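Local coordinates for uncharacterized protein (Enterococcus faecalis, PDB 2R41), which is of unknown function, a member of the DUF960 family, and may be related to GTP cyclohydrolases, at residues F8-R14 / W33-D37; L46-F52 / H64-N69; N57-V63 / I76-Y82; P87-F91 / L102-M107. All coordinates share one frame; numbering follows the deposited sequence. Where two conformers were deposited one is given.

Interaction 1: residues F8-R14 / W33-D37; sequences FDSDRSR and WLIID
Arg-14 meets Asp-37 end-on: NH1 donates to OD2 at 2.7 Å, while NH2 reaches OD1 at 3.1 Å and also makes a more bent bond to OD2. All three bonds arrive on the syn side of the carboxylate, whose plane is turned 26° from that of the guanidinium. On its way there the arginine lies flat along Trp-33. Its chain, extended from CG to NE, keeps CD over the six-membered ring, a CH-pi contact of 3.8 Å to the centroid, and the guanidinium runs almost parallel to the indole, 8° apart. Ser-10 CA closes over the opposite guanidinium face. Strand 13-16 is thereby tied to helix 26-40, which packs on one side of the mixed sheet. Beside the salt bridge, Phe-8 CB touches Ile-36 CG2 at 3.8 Å, Ile-36 CD1 sits over a face of the phenyl ring, and Phe-8 CD1 comes to the indole edge. Further out, Phe-8 O accepts from Arg-14 NH2 at 3.2 Å, in the guanidinium plane, and Glu-99 takes NE in a second salt bridge, which fixes the rotation of the group. Pro-79 of a second subunit packs on Ser-10 and Arg-14.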
loop_
_atom_site.group_PDB
_atom_site.type_symbol
_atom_site.label_atom_id
_atom_site.label_comp_id
_atom_site.label_asym_id
_atom_site.label_seq_id
_atom_site.Cartn_x
_atom_site.Cartn_y
_atom_site.Cartn_z
ATOM N N PHE C 8 5.579 -5.768 19.939
ATOM C CA PHE C 8 5.950 -4.702 19.016
ATOM C C PHE C 8 7.007 -5.175 18.023
ATOM O O PHE C 8 7.934 -4.438 17.690
ATOM C CB PHE C 8 6.460 -3.481 19.784
ATOM C CG PHE C 8 5.395 -2.773 20.572
ATOM C CD1 PHE C 8 4.518 -1.901 19.949
ATOM C CD2 PHE C 8 5.271 -2.977 21.935
ATOM C CE1 PHE C 8 3.537 -1.247 20.670
ATOM C CE2 PHE C 8 4.292 -2.328 22.663
ATOM C CZ PHE C 8 3.424 -1.460 22.029
ATOM N N ASP C 9 6.860 -6.410 17.555
ATOM C CA ASP C 9 7.627 -6.891 16.412
ATOM C C ASP C 9 7.596 -5.888 15.263
ATOM O O ASP C 9 6.540 -5.352 14.924
ATOM C CB ASP C 9 7.094 -8.247 15.941
ATOM C CG ASP C 9 8.023 -8.928 14.957
ATOM O OD1 ASP C 9 8.849 -8.228 14.334
ATOM O OD2 ASP C 9 7.929 -10.164 14.806
ATOM N N SER C 10 8.758 -5.640 14.669
ATOM C CA SER C 10 8.870 -4.681 13.575
ATOM C C SER C 10 8.600 -5.346 12.230
ATOM O O SER C 10 8.502 -4.674 11.204
ATOM C CB SER C 10 10.255 -4.032 13.573
ATOM O OG SER C 10 11.275 -5.008 13.457
ATOM N N ASP C 11 8.479 -6.670 12.243
ATOM C CA ASP C 11 8.146 -7.420 11.039
ATOM C C ASP C 11 6.639 -7.445 10.803
ATOM O O ASP C 11 6.165 -8.018 9.822
ATOM C CB ASP C 11 8.688 -8.848 11.129
ATOM C CG ASP C 11 10.166 -8.932 10.802
ATOM O OD1 ASP C 11 10.990 -8.574 11.670
ATOM O OD2 ASP C 11 10.503 -9.357 9.677
ATOM N N ARG C 12 5.894 -6.822 11.709
ATOM C CA ARG C 12 4.450 -6.885 11.678
ATOM C C ARG C 12 4.024 -5.477 11.358
ATOM O O ARG C 12 4.821 -4.561 11.498
ATOM C CB ARG C 12 3.900 -7.395 13.024
ATOM C CG ARG C 12 3.848 -8.947 13.138
ATOM C CD ARG C 12 3.672 -9.462 14.565
ATOM N NE ARG C 12 2.803 -8.570 15.315
ATOM C CZ ARG C 12 2.912 -8.290 16.608
ATOM N NH1 ARG C 12 3.860 -8.818 17.362
ATOM N NH2 ARG C 12 2.050 -7.452 17.161
ATOM N N SER C 13 2.792 -5.292 10.904
ATOM C CA SER C 13 2.377 -3.976 10.413
ATOM C C SER C 13 2.136 -2.973 11.497
ATOM O O SER C 13 1.507 -3.285 12.474
ATOM C CB SER C 13 1.156 -4.051 9.497
ATOM O OG SER C 13 0.699 -5.376 9.357
ATOM N N ARG C 14 2.639 -1.759 11.300
ATOM C CA ARG C 14 2.446 -0.687 12.250
ATOM C C ARG C 14 1.598 0.405 11.623
ATOM O O ARG C 14 1.886 0.820 10.519
ATOM C CB ARG C 14 3.790 -0.136 12.663
ATOM C CG ARG C 14 4.697 -1.173 13.270
ATOM C CD ARG C 14 6.100 -0.630 13.415
ATOM N NE ARG C 14 6.787 -1.348 14.475
ATOM C CZ ARG C 14 8.055 -1.157 14.823
ATOM N NH1 ARG C 14 8.788 -0.258 14.171
ATOM N NH2 ARG C 14 8.588 -1.868 15.820
ATOM N N TRP C 33 8.177 4.729 17.202
ATOM C CA TRP C 33 8.579 3.404 16.806
ATOM C C TRP C 33 10.063 3.212 17.056
ATOM O O TRP C 33 10.455 2.185 17.613
ATOM C CB TRP C 33 8.245 3.085 15.361
ATOM C CG TRP C 33 6.767 3.110 15.016
ATOM C CD1 TRP C 33 6.170 3.904 14.080
ATOM C CD2 TRP C 33 5.708 2.324 15.590
ATOM N NE1 TRP C 33 4.817 3.669 14.036
ATOM C CE2 TRP C 33 4.507 2.703 14.949
ATOM C CE3 TRP C 33 5.653 1.337 16.579
ATOM C CZ2 TRP C 33 3.266 2.126 15.261
ATOM C CZ3 TRP C 33 4.426 0.774 16.883
ATOM C CH2 TRP C 33 3.249 1.173 16.228
ATOM N N LEU C 34 10.905 4.177 16.691
ATOM C CA LEU C 34 12.321 3.956 16.903
ATOM C C LEU C 34 12.683 3.833 18.368
ATOM O O LEU C 34 13.524 3.016 18.741
ATOM C CB LEU C 34 13.174 4.996 16.212
ATOM C CG LEU C 34 13.408 4.802 14.709
ATOM C CD1 LEU C 34 12.920 3.415 14.116
ATOM C CD2 LEU C 34 12.729 5.945 13.969
ATOM N N ILE C 35 12.036 4.617 19.211
ATOM C CA ILE C 35 12.279 4.464 20.632
ATOM C C ILE C 35 11.989 3.028 21.042
ATOM O O ILE C 35 12.804 2.402 21.701
ATOM C CB ILE C 35 11.444 5.421 21.466
ATOM C CG1 ILE C 35 12.003 6.834 21.314
ATOM C CG2 ILE C 35 11.408 4.978 22.927
ATOM C CD1 ILE C 35 11.066 7.933 21.828
ATOM N N ILE C 36 10.836 2.499 20.649
ATOM C CA ILE C 36 10.535 1.118 20.922
ATOM C C ILE C 36 11.652 0.240 20.370
ATOM O O ILE C 36 12.201 -0.580 21.081
ATOM C CB ILE C 36 9.227 0.728 20.282
ATOM C CG1 ILE C 36 8.125 1.642 20.802
ATOM C CG2 ILE C 36 8.934 -0.701 20.573
ATOM C CD1 ILE C 36 6.779 1.359 20.247
ATOM N N ASP C 37 12.028 0.429 19.118
ATOM C CA ASP C 37 12.991 -0.482 18.525
ATOM C C ASP C 37 14.417 -0.369 19.035
ATOM O O ASP C 37 15.126 -1.361 19.063
ATOM C CB ASP C 37 12.989 -0.353 17.016
ATOM C CG ASP C 37 11.817 -1.090 16.374
ATOM O OD1 ASP C 37 11.522 -2.243 16.821
ATOM O OD2 ASP C 37 11.197 -0.522 15.423
#

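Interaction 2: residues L46-F52 / H64-N69; sequences LNDLLHF and HFSQEN
Phe-52 and Phe-65 lie on the same face of the sheet as a non-hydrogen-bonded antiparallel pair, their rings meeting obliquely with planes at 38° and Phe-52 CE1 3.8 Å from Phe-65 CD1. Phe-65 keeps CG anti to its backbone nitrogen (chi1 160°), which swings the ring toward the preceding part of the partner strand, where Leu-50 CG meets its edge at CE1, 3.6 Å away. Ile-32 and Ile-36 of helix 26-40 pack on Phe-52, and Leu-40 on Phe-65, burying this face. On the other face, His-51 and Ser-66 form the hydrogen-bonded pair, with His-51 N to Ser-66 O at 2.9 Å and Ser-66 N to His-51 O at 3.1 Å. In one of two conformers of Glu-68, and so only tentatively, the carboxylate stands nearly perpendicular to the imidazole of His-51 and approaches its edge at CE1.

Past the paired strands the link becomes polar. Gln-67, extended beyond CG, reaches along Leu-50 so that OE1 accepts from Asn-47 N at 2.8 Å, the donor tilted 33° from the carbonyl plane; NE2 goes to Pro-45 O, so both ends of the amide are held. Asn-47 OD1 in turn takes Leu-49 N in an Asx turn, on a lone pair. A water bridges Leu-49 O and Glu-68 N. Together these contacts make the open end of an antiparallel beta hairpin, strands 49-57 and 60-66, with one apolar face turned to the helix and a mixed face, His-51 and Ser-66 beside Leu-49, on the other side.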
loop_
_atom_site.group_PDB
_atom_site.type_symbol
_atom_site.label_atom_id
_atom_site.label_comp_id
_atom_site.label_asym_id
_atom_site.label_seq_id
_atom_site.Cartn_x
_atom_site.Cartn_y
_atom_site.Cartn_z
ATOM N N LEU C 46 7.971 -6.118 27.497
ATOM C CA LEU C 46 6.986 -5.143 27.039
ATOM C C LEU C 46 5.565 -5.593 27.264
ATOM O O LEU C 46 5.173 -6.729 26.962
ATOM C CB LEU C 46 7.223 -4.820 25.580
ATOM C CG LEU C 46 8.485 -4.000 25.460
ATOM C CD1 LEU C 46 8.850 -3.756 24.033
ATOM C CD2 LEU C 46 8.264 -2.687 26.172
ATOM N N ASN C 47 4.809 -4.675 27.834
ATOM C CA ASN C 47 3.380 -4.788 27.991
ATOM C C ASN C 47 2.832 -4.613 26.605
ATOM O O ASN C 47 3.487 -4.058 25.757
ATOM C CB ASN C 47 2.975 -3.590 28.824
ATOM C CG ASN C 47 1.675 -3.774 29.542
ATOM O OD1 ASN C 47 0.584 -3.685 28.942
ATOM N ND2 ASN C 47 1.766 -3.958 30.866
ATOM N N ASP C 48 1.636 -5.067 26.330
ATOM C CA ASP C 48 1.146 -4.873 24.982
ATOM C C ASP C 48 0.643 -3.472 24.796
ATOM O O ASP C 48 0.184 -3.130 23.729
ATOM C CB ASP C 48 0.038 -5.859 24.664
ATOM C CG ASP C 48 -1.210 -5.638 25.505
ATOM O OD1 ASP C 48 -1.292 -4.600 26.201
ATOM O OD2 ASP C 48 -2.131 -6.492 25.468
ATOM N N LEU C 49 0.683 -2.665 25.849
ATOM C CA LEU C 49 0.257 -1.274 25.732
ATOM C C LEU C 49 1.226 -0.341 26.430
ATOM O O LEU C 49 1.634 -0.599 27.562
ATOM C CB LEU C 49 -1.125 -1.099 26.285
ATOM C CG LEU C 49 -1.573 0.349 26.344
ATOM C CD1 LEU C 49 -2.127 0.808 25.030
ATOM C CD2 LEU C 49 -2.650 0.367 27.400
ATOM N N LEU C 50 1.611 0.722 25.726
ATOM C CA LEU C 50 2.755 1.538 26.099
ATOM C C LEU C 50 2.378 2.998 26.156
ATOM O O LEU C 50 1.808 3.520 25.184
ATOM C CB LEU C 50 3.810 1.355 25.040
ATOM C CG LEU C 50 4.891 0.317 25.265
ATOM C CD1 LEU C 50 4.426 -0.958 25.849
ATOM C CD2 LEU C 50 5.563 0.066 23.967
ATOM N N HIS C 51 2.669 3.664 27.275
ATOM C CA HIS C 51 2.321 5.082 27.447
ATOM C C HIS C 51 3.520 5.924 27.031
ATOM O O HIS C 51 4.661 5.638 27.410
ATOM C CB HIS C 51 1.976 5.416 28.894
ATOM C CG HIS C 51 0.853 4.596 29.487
ATOM N ND1 HIS C 51 0.735 3.225 29.319
ATOM C CD2 HIS C 51 -0.165 4.949 30.318
ATOM C CE1 HIS C 51 -0.310 2.775 29.999
ATOM N NE2 HIS C 51 -0.873 3.799 30.613
ATOM N N PHE C 52 3.288 6.963 26.245
ATOM C CA PHE C 52 4.332 7.949 26.021
ATOM C C PHE C 52 3.839 9.351 26.299
ATOM O O PHE C 52 2.933 9.801 25.626
ATOM C CB PHE C 52 4.801 7.885 24.596
ATOM C CG PHE C 52 5.411 6.564 24.224
ATOM C CD1 PHE C 52 6.742 6.308 24.469
ATOM C CD2 PHE C 52 4.653 5.584 23.589
ATOM C CE1 PHE C 52 7.296 5.107 24.108
ATOM C CE2 PHE C 52 5.201 4.394 23.252
ATOM C CZ PHE C 52 6.527 4.152 23.508
ATOM N N HIS C 64 8.552 10.883 27.767
ATOM C CA HIS C 64 8.586 10.035 28.926
ATOM C C HIS C 64 7.879 8.771 28.517
ATOM O O HIS C 64 6.794 8.829 27.934
ATOM C CB HIS C 64 7.828 10.678 30.074
ATOM C CG HIS C 64 7.891 9.892 31.338
ATOM N ND1 HIS C 64 9.019 9.855 32.131
ATOM C CD2 HIS C 64 6.973 9.107 31.943
ATOM C CE1 HIS C 64 8.787 9.088 33.180
ATOM N NE2 HIS C 64 7.557 8.616 33.086
ATOM N N PHE C 65 8.500 7.636 28.812
ATOM C CA PHE C 65 7.857 6.327 28.623
ATOM C C PHE C 65 7.495 5.657 29.947
ATOM O O PHE C 65 8.244 5.755 30.927
ATOM C CB PHE C 65 8.775 5.381 27.845
ATOM C CG PHE C 65 8.427 3.924 28.005
ATOM C CD1 PHE C 65 7.256 3.406 27.455
ATOM C CD2 PHE C 65 9.261 3.072 28.725
ATOM C CE1 PHE C 65 6.926 2.050 27.613
ATOM C CE2 PHE C 65 8.947 1.710 28.888
ATOM C CZ PHE C 65 7.780 1.192 28.333
ATOM N N SER C 66 6.368 4.950 29.961
ATOM C CA SER C 66 6.041 4.056 31.067
ATOM C C SER C 66 5.034 3.032 30.591
ATOM O O SER C 66 4.523 3.168 29.488
ATOM C CB SER C 66 5.481 4.834 32.275
ATOM O OG SER C 66 4.252 5.494 31.990
ATOM N N GLN C 67 4.764 2.025 31.423
ATOM C CA GLN C 67 3.770 0.988 31.171
ATOM C C GLN C 67 3.199 0.491 32.504
ATOM O O GLN C 67 3.859 0.597 33.546
ATOM C CB GLN C 67 4.362 -0.179 30.351
ATOM C CG GLN C 67 5.539 -0.920 30.981
ATOM C CD GLN C 67 6.176 -1.954 30.062
ATOM O OE1 GLN C 67 5.620 -2.314 29.036
ATOM N NE2 GLN C 67 7.349 -2.441 30.438
ATOM N N GLU C 68 1.962 -0.016 32.437
ATOM C CA GLU C 68 1.252 -0.672 33.537
ATOM C C GLU C 68 2.083 -1.879 33.980
ATOM O O GLU C 68 2.719 -2.531 33.142
ATOM C CB GLU C 68 -0.140 -1.152 33.061
ATOM C CG GLU C 68 -1.204 -0.052 32.760
ATOM C CD GLU C 68 -2.080 -0.325 31.487
ATOM O OE1 GLU C 68 -2.680 0.643 30.955
ATOM O OE2 GLU C 68 -2.168 -1.483 31.003
ATOM N N ASN C 69 2.095 -2.170 35.286
ATOM C CA ASN C 69 2.805 -3.358 35.813
ATOM C C ASN C 69 4.303 -3.317 35.653
ATOM O O ASN C 69 4.923 -4.364 35.417
ATOM C CB ASN C 69 2.337 -4.654 35.129
ATOM C CG ASN C 69 0.972 -5.057 35.550
ATOM O OD1 ASN C 69 0.463 -4.593 36.580
ATOM N ND2 ASN C 69 0.349 -5.920 34.755
HETATM O O HOH W 1 0.797 -0.023 30.157
#

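Interaction 3: residues N57-V63 / I76-Y82; sequences NNGKVTV and IDLPFSY
Val-63 and Ile-76 exchange a pair of backbone bonds, N to O in both directions, with Val-63 N to Ile-76 O at 3.0 Å; Leu-78 N then gives to Val-61 O at 2.8 Å, and Val-61 N to Phe-80 O at 2.9 Å. Between Thr-62 and Lys-60 the register slips by two residues, a beta bulge, where segment 76-82 turns its corner at Pro-79 and Phe-80. This is the antiparallel hairpin of strands 60-66 and 73-78, the latter one of the two outermost strands within this chain; Asn-57 to Lys-60 form the type I' turn that leads into it.

Among polar side chains, Thr-62 OG1 donates to Asp-77 OD2 at 2.7 Å. The two side chains run side by side, and the carboxylate oxygen is met on its anti side. Asn-57 ND2 donates to the same hydroxyl oxygen at 3.2 Å, so OG1 passes a bond on. A water joins Gly-59 O to Ser-81 OG.

Val-63 and Ile-76 share the other face, where Val-63 CG2 touches Leu-78 CD1 at 3.9 Å; past the corner, Val-61 CG2 comes to the edge of the Tyr-82 ring. Leu-28 and Ser-31 of helix 26-40 back Leu-78, while Leu-34 of a second subunit also packs on it.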
loop_
_atom_site.group_PDB
_atom_site.type_symbol
_atom_site.label_atom_id
_atom_site.label_comp_id
_atom_site.label_asym_id
_atom_site.label_seq_id
_atom_site.Cartn_x
_atom_site.Cartn_y
_atom_site.Cartn_z
ATOM N N ASN C 57 10.754 20.339 26.415
ATOM C CA ASN C 57 12.045 20.436 27.045
ATOM C C ASN C 57 12.903 21.513 26.372
ATOM O O ASN C 57 13.708 21.219 25.466
ATOM C CB ASN C 57 12.745 19.079 27.049
ATOM C CG ASN C 57 14.122 19.135 27.686
ATOM O OD1 ASN C 57 14.448 20.055 28.428
ATOM N ND2 ASN C 57 14.930 18.140 27.399
ATOM N N ASN C 58 12.714 22.754 26.831
ATOM C CA ASN C 58 13.296 23.931 26.202
ATOM C C ASN C 58 13.055 24.057 24.703
ATOM O O ASN C 58 13.979 24.393 23.951
ATOM C CB ASN C 58 14.784 23.980 26.478
ATOM C CG ASN C 58 15.080 24.644 27.781
ATOM O OD1 ASN C 58 15.117 23.990 28.839
ATOM N ND2 ASN C 58 15.276 25.975 27.728
ATOM N N GLY C 59 11.820 23.792 24.273
ATOM C CA GLY C 59 11.434 23.951 22.874
ATOM C C GLY C 59 11.582 22.658 22.108
ATOM O O GLY C 59 11.018 22.532 21.035
ATOM N N LYS C 60 12.334 21.701 22.652
ATOM C CA LYS C 60 12.478 20.391 22.031
ATOM C C LYS C 60 11.569 19.322 22.657
ATOM O O LYS C 60 11.130 19.484 23.782
ATOM C CB LYS C 60 13.918 19.963 22.092
ATOM C CG LYS C 60 14.745 20.820 21.233
ATOM C CD LYS C 60 16.050 20.150 20.850
ATOM C CE LYS C 60 17.082 21.193 20.376
ATOM N NZ LYS C 60 16.491 22.243 19.485
ATOM N N VAL C 61 11.278 18.226 21.953
ATOM C CA VAL C 61 10.348 17.257 22.519
ATOM C C VAL C 61 11.074 16.283 23.428
ATOM O O VAL C 61 12.172 15.817 23.107
ATOM C CB VAL C 61 9.584 16.483 21.445
ATOM C CG1 VAL C 61 8.857 15.360 22.072
ATOM C CG2 VAL C 61 8.579 17.350 20.812
ATOM N N THR C 62 10.471 15.979 24.568
ATOM C CA THR C 62 10.972 14.878 25.375
ATOM C C THR C 62 9.857 13.903 25.651
ATOM O O THR C 62 8.760 14.285 26.079
ATOM C CB THR C 62 11.613 15.311 26.713
ATOM O OG1 THR C 62 12.911 15.846 26.471
ATOM C CG2 THR C 62 11.818 14.117 27.589
ATOM N N VAL C 63 10.171 12.637 25.411
ATOM C CA VAL C 63 9.231 11.580 25.569
ATOM C C VAL C 63 9.524 10.859 26.870
ATOM O O VAL C 63 10.617 10.318 27.050
ATOM C CB VAL C 63 9.351 10.609 24.406
ATOM C CG1 VAL C 63 8.412 9.457 24.583
ATOM C CG2 VAL C 63 9.034 11.312 23.117
ATOM N N ILE C 76 13.352 10.266 27.054
ATOM C CA ILE C 76 14.136 10.213 25.826
ATOM C C ILE C 76 14.096 11.581 25.198
ATOM O O ILE C 76 13.042 12.035 24.783
ATOM C CB ILE C 76 13.603 9.146 24.811
ATOM C CG1 ILE C 76 13.625 7.728 25.391
ATOM C CG2 ILE C 76 14.495 9.056 23.624
ATOM C CD1 ILE C 76 12.347 7.304 26.113
ATOM N N ASP C 77 15.247 12.240 25.133
ATOM C CA ASP C 77 15.294 13.598 24.595
ATOM C C ASP C 77 15.355 13.561 23.097
ATOM O O ASP C 77 16.246 12.968 22.536
ATOM C CB ASP C 77 16.488 14.388 25.141
ATOM C CG ASP C 77 16.381 14.663 26.654
ATOM O OD1 ASP C 77 17.455 14.770 27.304
ATOM O OD2 ASP C 77 15.241 14.769 27.199
ATOM N N LEU C 78 14.408 14.204 22.443
ATOM C CA LEU C 78 14.398 14.164 21.007
ATOM C C LEU C 78 14.922 15.427 20.380
ATOM O O LEU C 78 14.745 16.528 20.922
ATOM C CB LEU C 78 12.997 13.899 20.489
ATOM C CG LEU C 78 12.487 12.475 20.670
ATOM C CD1 LEU C 78 11.157 12.373 19.987
ATOM C CD2 LEU C 78 13.484 11.469 20.129
ATOM N N PRO C 79 15.547 15.272 19.203
ATOM C CA PRO C 79 16.070 16.406 18.481
ATOM C C PRO C 79 14.963 17.311 18.022
ATOM O O PRO C 79 15.202 18.486 17.837
ATOM C CB PRO C 79 16.801 15.771 17.282
ATOM C CG PRO C 79 16.212 14.412 17.102
ATOM C CD PRO C 79 15.801 13.991 18.499
ATOM N N PHE C 80 13.756 16.788 17.871
ATOM C CA PHE C 80 12.663 17.569 17.256
ATOM C C PHE C 80 12.098 18.736 18.054
ATOM O O PHE C 80 12.233 18.810 19.260
ATOM C CB PHE C 80 11.553 16.644 16.730
ATOM C CG PHE C 80 12.084 15.573 15.858
ATOM C CD1 PHE C 80 12.762 15.909 14.673
ATOM C CD2 PHE C 80 12.005 14.250 16.240
ATOM C CE1 PHE C 80 13.313 14.927 13.855
ATOM C CE2 PHE C 80 12.551 13.249 15.440
ATOM C CZ PHE C 80 13.203 13.584 14.246
ATOM N N SER C 81 11.474 19.649 17.342
ATOM C CA SER C 81 10.909 20.826 17.927
ATOM C C SER C 81 9.566 20.539 18.589
ATOM O O SER C 81 8.667 19.915 17.978
ATOM C CB SER C 81 10.699 21.849 16.840
ATOM O OG SER C 81 11.185 23.074 17.289
ATOM N N TYR C 82 9.425 21.008 19.832
ATOM C CA TYR C 82 8.159 20.942 20.546
ATOM C C TYR C 82 7.204 21.993 20.024
ATOM O O TYR C 82 7.621 23.083 19.644
ATOM C CB TYR C 82 8.356 21.119 22.055
ATOM C CG TYR C 82 7.052 21.110 22.850
ATOM C CD1 TYR C 82 6.518 19.922 23.340
ATOM C CD2 TYR C 82 6.362 22.288 23.103
ATOM C CE1 TYR C 82 5.331 19.913 24.072
ATOM C CE2 TYR C 82 5.191 22.295 23.822
ATOM C CZ TYR C 82 4.670 21.110 24.307
ATOM O OH TYR C 82 3.487 21.130 25.031
HETATM O O HOH W 2 10.859 25.117 19.603
#

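Interaction 4: residues P87-F91 / L102-M107; sequences PSRIF and LLPAEM
Pro-104 CG meets the faces of two flat groups, in directions roughly at right angles. It sits over one face of the Phe-91 ring, 4.1 Å from the centroid and 14° off the normal, a CH-pi contact, and over the centre of the Arg-89 guanidinium face. At the edge of the phenyl ring, in its plane, comes the selenium of selenomethionine Met-107, 3.7 Å from Phe-91 CD2, in a Met-aromatic contact; bends at chi2 and chi3 fold SE back beside the ring. His-51 meets the same ring from the neighbouring strand.

In the backbone, Phe-91 and Leu-102 form a hydrogen-bonded antiparallel pair: Phe-91 N to Leu-102 O at 2.8 Å and Leu-102 N to Phe-91 O at 2.9 Å. Leu-102 CD2 packs on Phe-91 CB. Leu-103 CD1 reaches instead to Ile-90 CG2, at 3.8 Å, and to Pro-87 CB. After the strand the chain enters the 3-10 segment 104-106, where Glu-106 OE1 accepts from Leu-103 N at 3.0 Å and its two oxygens also bind Ser-17 and Gly-19. Strand pairing thus ends in a turn held by one carboxylate; beyond the two backbone bonds of Leu-102, the segment is held by apolar, CH-pi and Met-aromatic contacts, with no salt bridge across the contact.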
loop_
_atom_site.group_PDB
_atom_site.type_symbol
_atom_site.label_atom_id
_atom_site.label_comp_id
_atom_site.label_asym_id
_atom_site.label_seq_id
_atom_site.Cartn_x
_atom_site.Cartn_y
_atom_site.Cartn_z
ATOM N N PRO C 87 -0.359 16.462 20.726
ATOM C CA PRO C 87 -1.103 15.736 21.734
ATOM C C PRO C 87 -0.182 15.501 22.917
ATOM O O PRO C 87 0.995 15.233 22.720
ATOM C CB PRO C 87 -1.414 14.424 21.024
ATOM C CG PRO C 87 -0.305 14.277 20.052
ATOM C CD PRO C 87 -0.097 15.629 19.543
ATOM N N SER C 88 -0.696 15.626 24.135
ATOM C CA SER C 88 0.182 15.595 25.295
ATOM C C SER C 88 0.634 14.172 25.635
ATOM O O SER C 88 1.713 13.982 26.180
ATOM C CB SER C 88 -0.468 16.259 26.498
ATOM O OG SER C 88 -1.358 15.351 27.131
ATOM N N ARG C 89 -0.177 13.168 25.318
ATOM C CA ARG C 89 0.317 11.798 25.408
ATOM C C ARG C 89 -0.211 10.906 24.303
ATOM O O ARG C 89 -1.265 11.193 23.759
ATOM C CB ARG C 89 0.070 11.201 26.798
ATOM C CG ARG C 89 -1.335 11.051 27.253
ATOM C CD ARG C 89 -1.329 10.913 28.785
ATOM N NE ARG C 89 -2.315 9.928 29.265
ATOM C CZ ARG C 89 -3.657 10.076 29.249
ATOM N NH1 ARG C 89 -4.248 11.186 28.763
ATOM N NH2 ARG C 89 -4.430 9.083 29.697
ATOM N N ILE C 90 0.530 9.858 23.952
ATOM C CA ILE C 90 0.030 8.822 23.040
ATOM C C ILE C 90 0.330 7.406 23.536
ATOM O O ILE C 90 1.171 7.192 24.419
ATOM C CB ILE C 90 0.613 8.928 21.618
ATOM C CG1 ILE C 90 2.076 8.549 21.620
ATOM C CG2 ILE C 90 0.455 10.324 21.035
ATOM C CD1 ILE C 90 2.959 9.523 20.812
ATOM N N PHE C 91 -0.357 6.442 22.934
ATOM C CA PHE C 91 -0.213 5.060 23.299
ATOM C C PHE C 91 0.307 4.292 22.114
ATOM O O PHE C 91 -0.023 4.635 20.952
ATOM C CB PHE C 91 -1.570 4.513 23.624
ATOM C CG PHE C 91 -2.097 4.946 24.949
ATOM C CD1 PHE C 91 -1.301 5.674 25.842
ATOM C CD2 PHE C 91 -3.371 4.570 25.353
ATOM C CE1 PHE C 91 -1.785 6.052 27.114
ATOM C CE2 PHE C 91 -3.855 4.930 26.631
ATOM C CZ PHE C 91 -3.063 5.677 27.501
ATOM N N LEU C 102 -1.867 5.578 18.932
ATOM C CA LEU C 102 -3.116 6.320 18.966
ATOM C C LEU C 102 -3.206 7.158 20.223
ATOM O O LEU C 102 -2.352 7.073 21.126
ATOM C CB LEU C 102 -4.322 5.386 18.850
ATOM C CG LEU C 102 -4.567 4.466 20.048
ATOM C CD1 LEU C 102 -5.640 3.463 19.729
ATOM C CD2 LEU C 102 -3.333 3.706 20.467
ATOM N N LEU C 103 -4.246 7.979 20.244
ATOM C CA LEU C 103 -4.495 8.933 21.296
ATOM C C LEU C 103 -5.347 8.249 22.310
ATOM O O LEU C 103 -6.102 7.370 21.948
ATOM C CB LEU C 103 -5.274 10.095 20.716
ATOM C CG LEU C 103 -4.497 11.348 20.345
ATOM C CD1 LEU C 103 -3.111 10.999 19.882
ATOM C CD2 LEU C 103 -5.267 12.072 19.277
ATOM N N PRO C 104 -5.193 8.595 23.591
ATOM C CA PRO C 104 -6.034 8.060 24.668
ATOM C C PRO C 104 -7.509 8.193 24.410
ATOM O O PRO C 104 -8.266 7.275 24.711
ATOM C CB PRO C 104 -5.609 8.886 25.867
ATOM C CG PRO C 104 -4.132 9.070 25.590
ATOM C CD PRO C 104 -4.116 9.439 24.126
ATOM N N ALA C 105 -7.901 9.314 23.829
ATOM C CA ALA C 105 -9.289 9.563 23.447
ATOM C C ALA C 105 -9.845 8.527 22.459
ATOM O O ALA C 105 -11.056 8.373 22.327
ATOM C CB ALA C 105 -9.411 10.956 22.849
ATOM N N GLU C 106 -8.954 7.837 21.759
ATOM C CA GLU C 106 -9.350 6.914 20.725
ATOM C C GLU C 106 -9.439 5.490 21.187
ATOM O O GLU C 106 -9.976 4.699 20.452
ATOM C CB GLU C 106 -8.392 6.986 19.546
ATOM C CG GLU C 106 -8.532 8.242 18.708
ATOM C CD GLU C 106 -7.456 8.358 17.634
ATOM O OE1 GLU C 106 -6.258 8.196 17.986
ATOM O OE2 GLU C 106 -7.811 8.631 16.450
HETATM N N MSE C 107 -8.884 5.155 22.363
HETATM C CA MSE C 107 -9.066 3.838 23.023
HETATM C C MSE C 107 -10.540 3.482 23.161
HETATM O O MSE C 107 -11.363 4.345 23.482
HETATM C CB MSE C 107 -8.488 3.846 24.441
HETATM C CG MSE C 107 -6.987 3.942 24.563
HETATM SE SE MSE C 107 -6.003 2.634 23.532
HETATM C CE MSE C 107 -6.324 0.930 24.452
#

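How the interactions relate
All four contacts reach one mixed sheet and are partly buried: interaction 3 lies farthest from the chain's centre, about 14 Å between centres, yet has the largest share of buried residues. Interactions 1 and 2 meet beneath helix 26-40, where Phe-8 packs on Leu-50 and Ile-36 on Phe-52; Phe-52 touches Val-63 of interaction 3 as well. Interactions 2 and 3 share strand 60-66 and pair it with its two neighbours, mostly through backbone bonds. Interaction 4 joins interaction 2 through adjacent strands, with Phe-52 N probably bonded to Ile-90 O, but does not touch 1 or 3. A salt bridge across the contact is found in interaction 1, alongside aromatic and aliphatic packing; interactions 1 and 3 both face the second subunit.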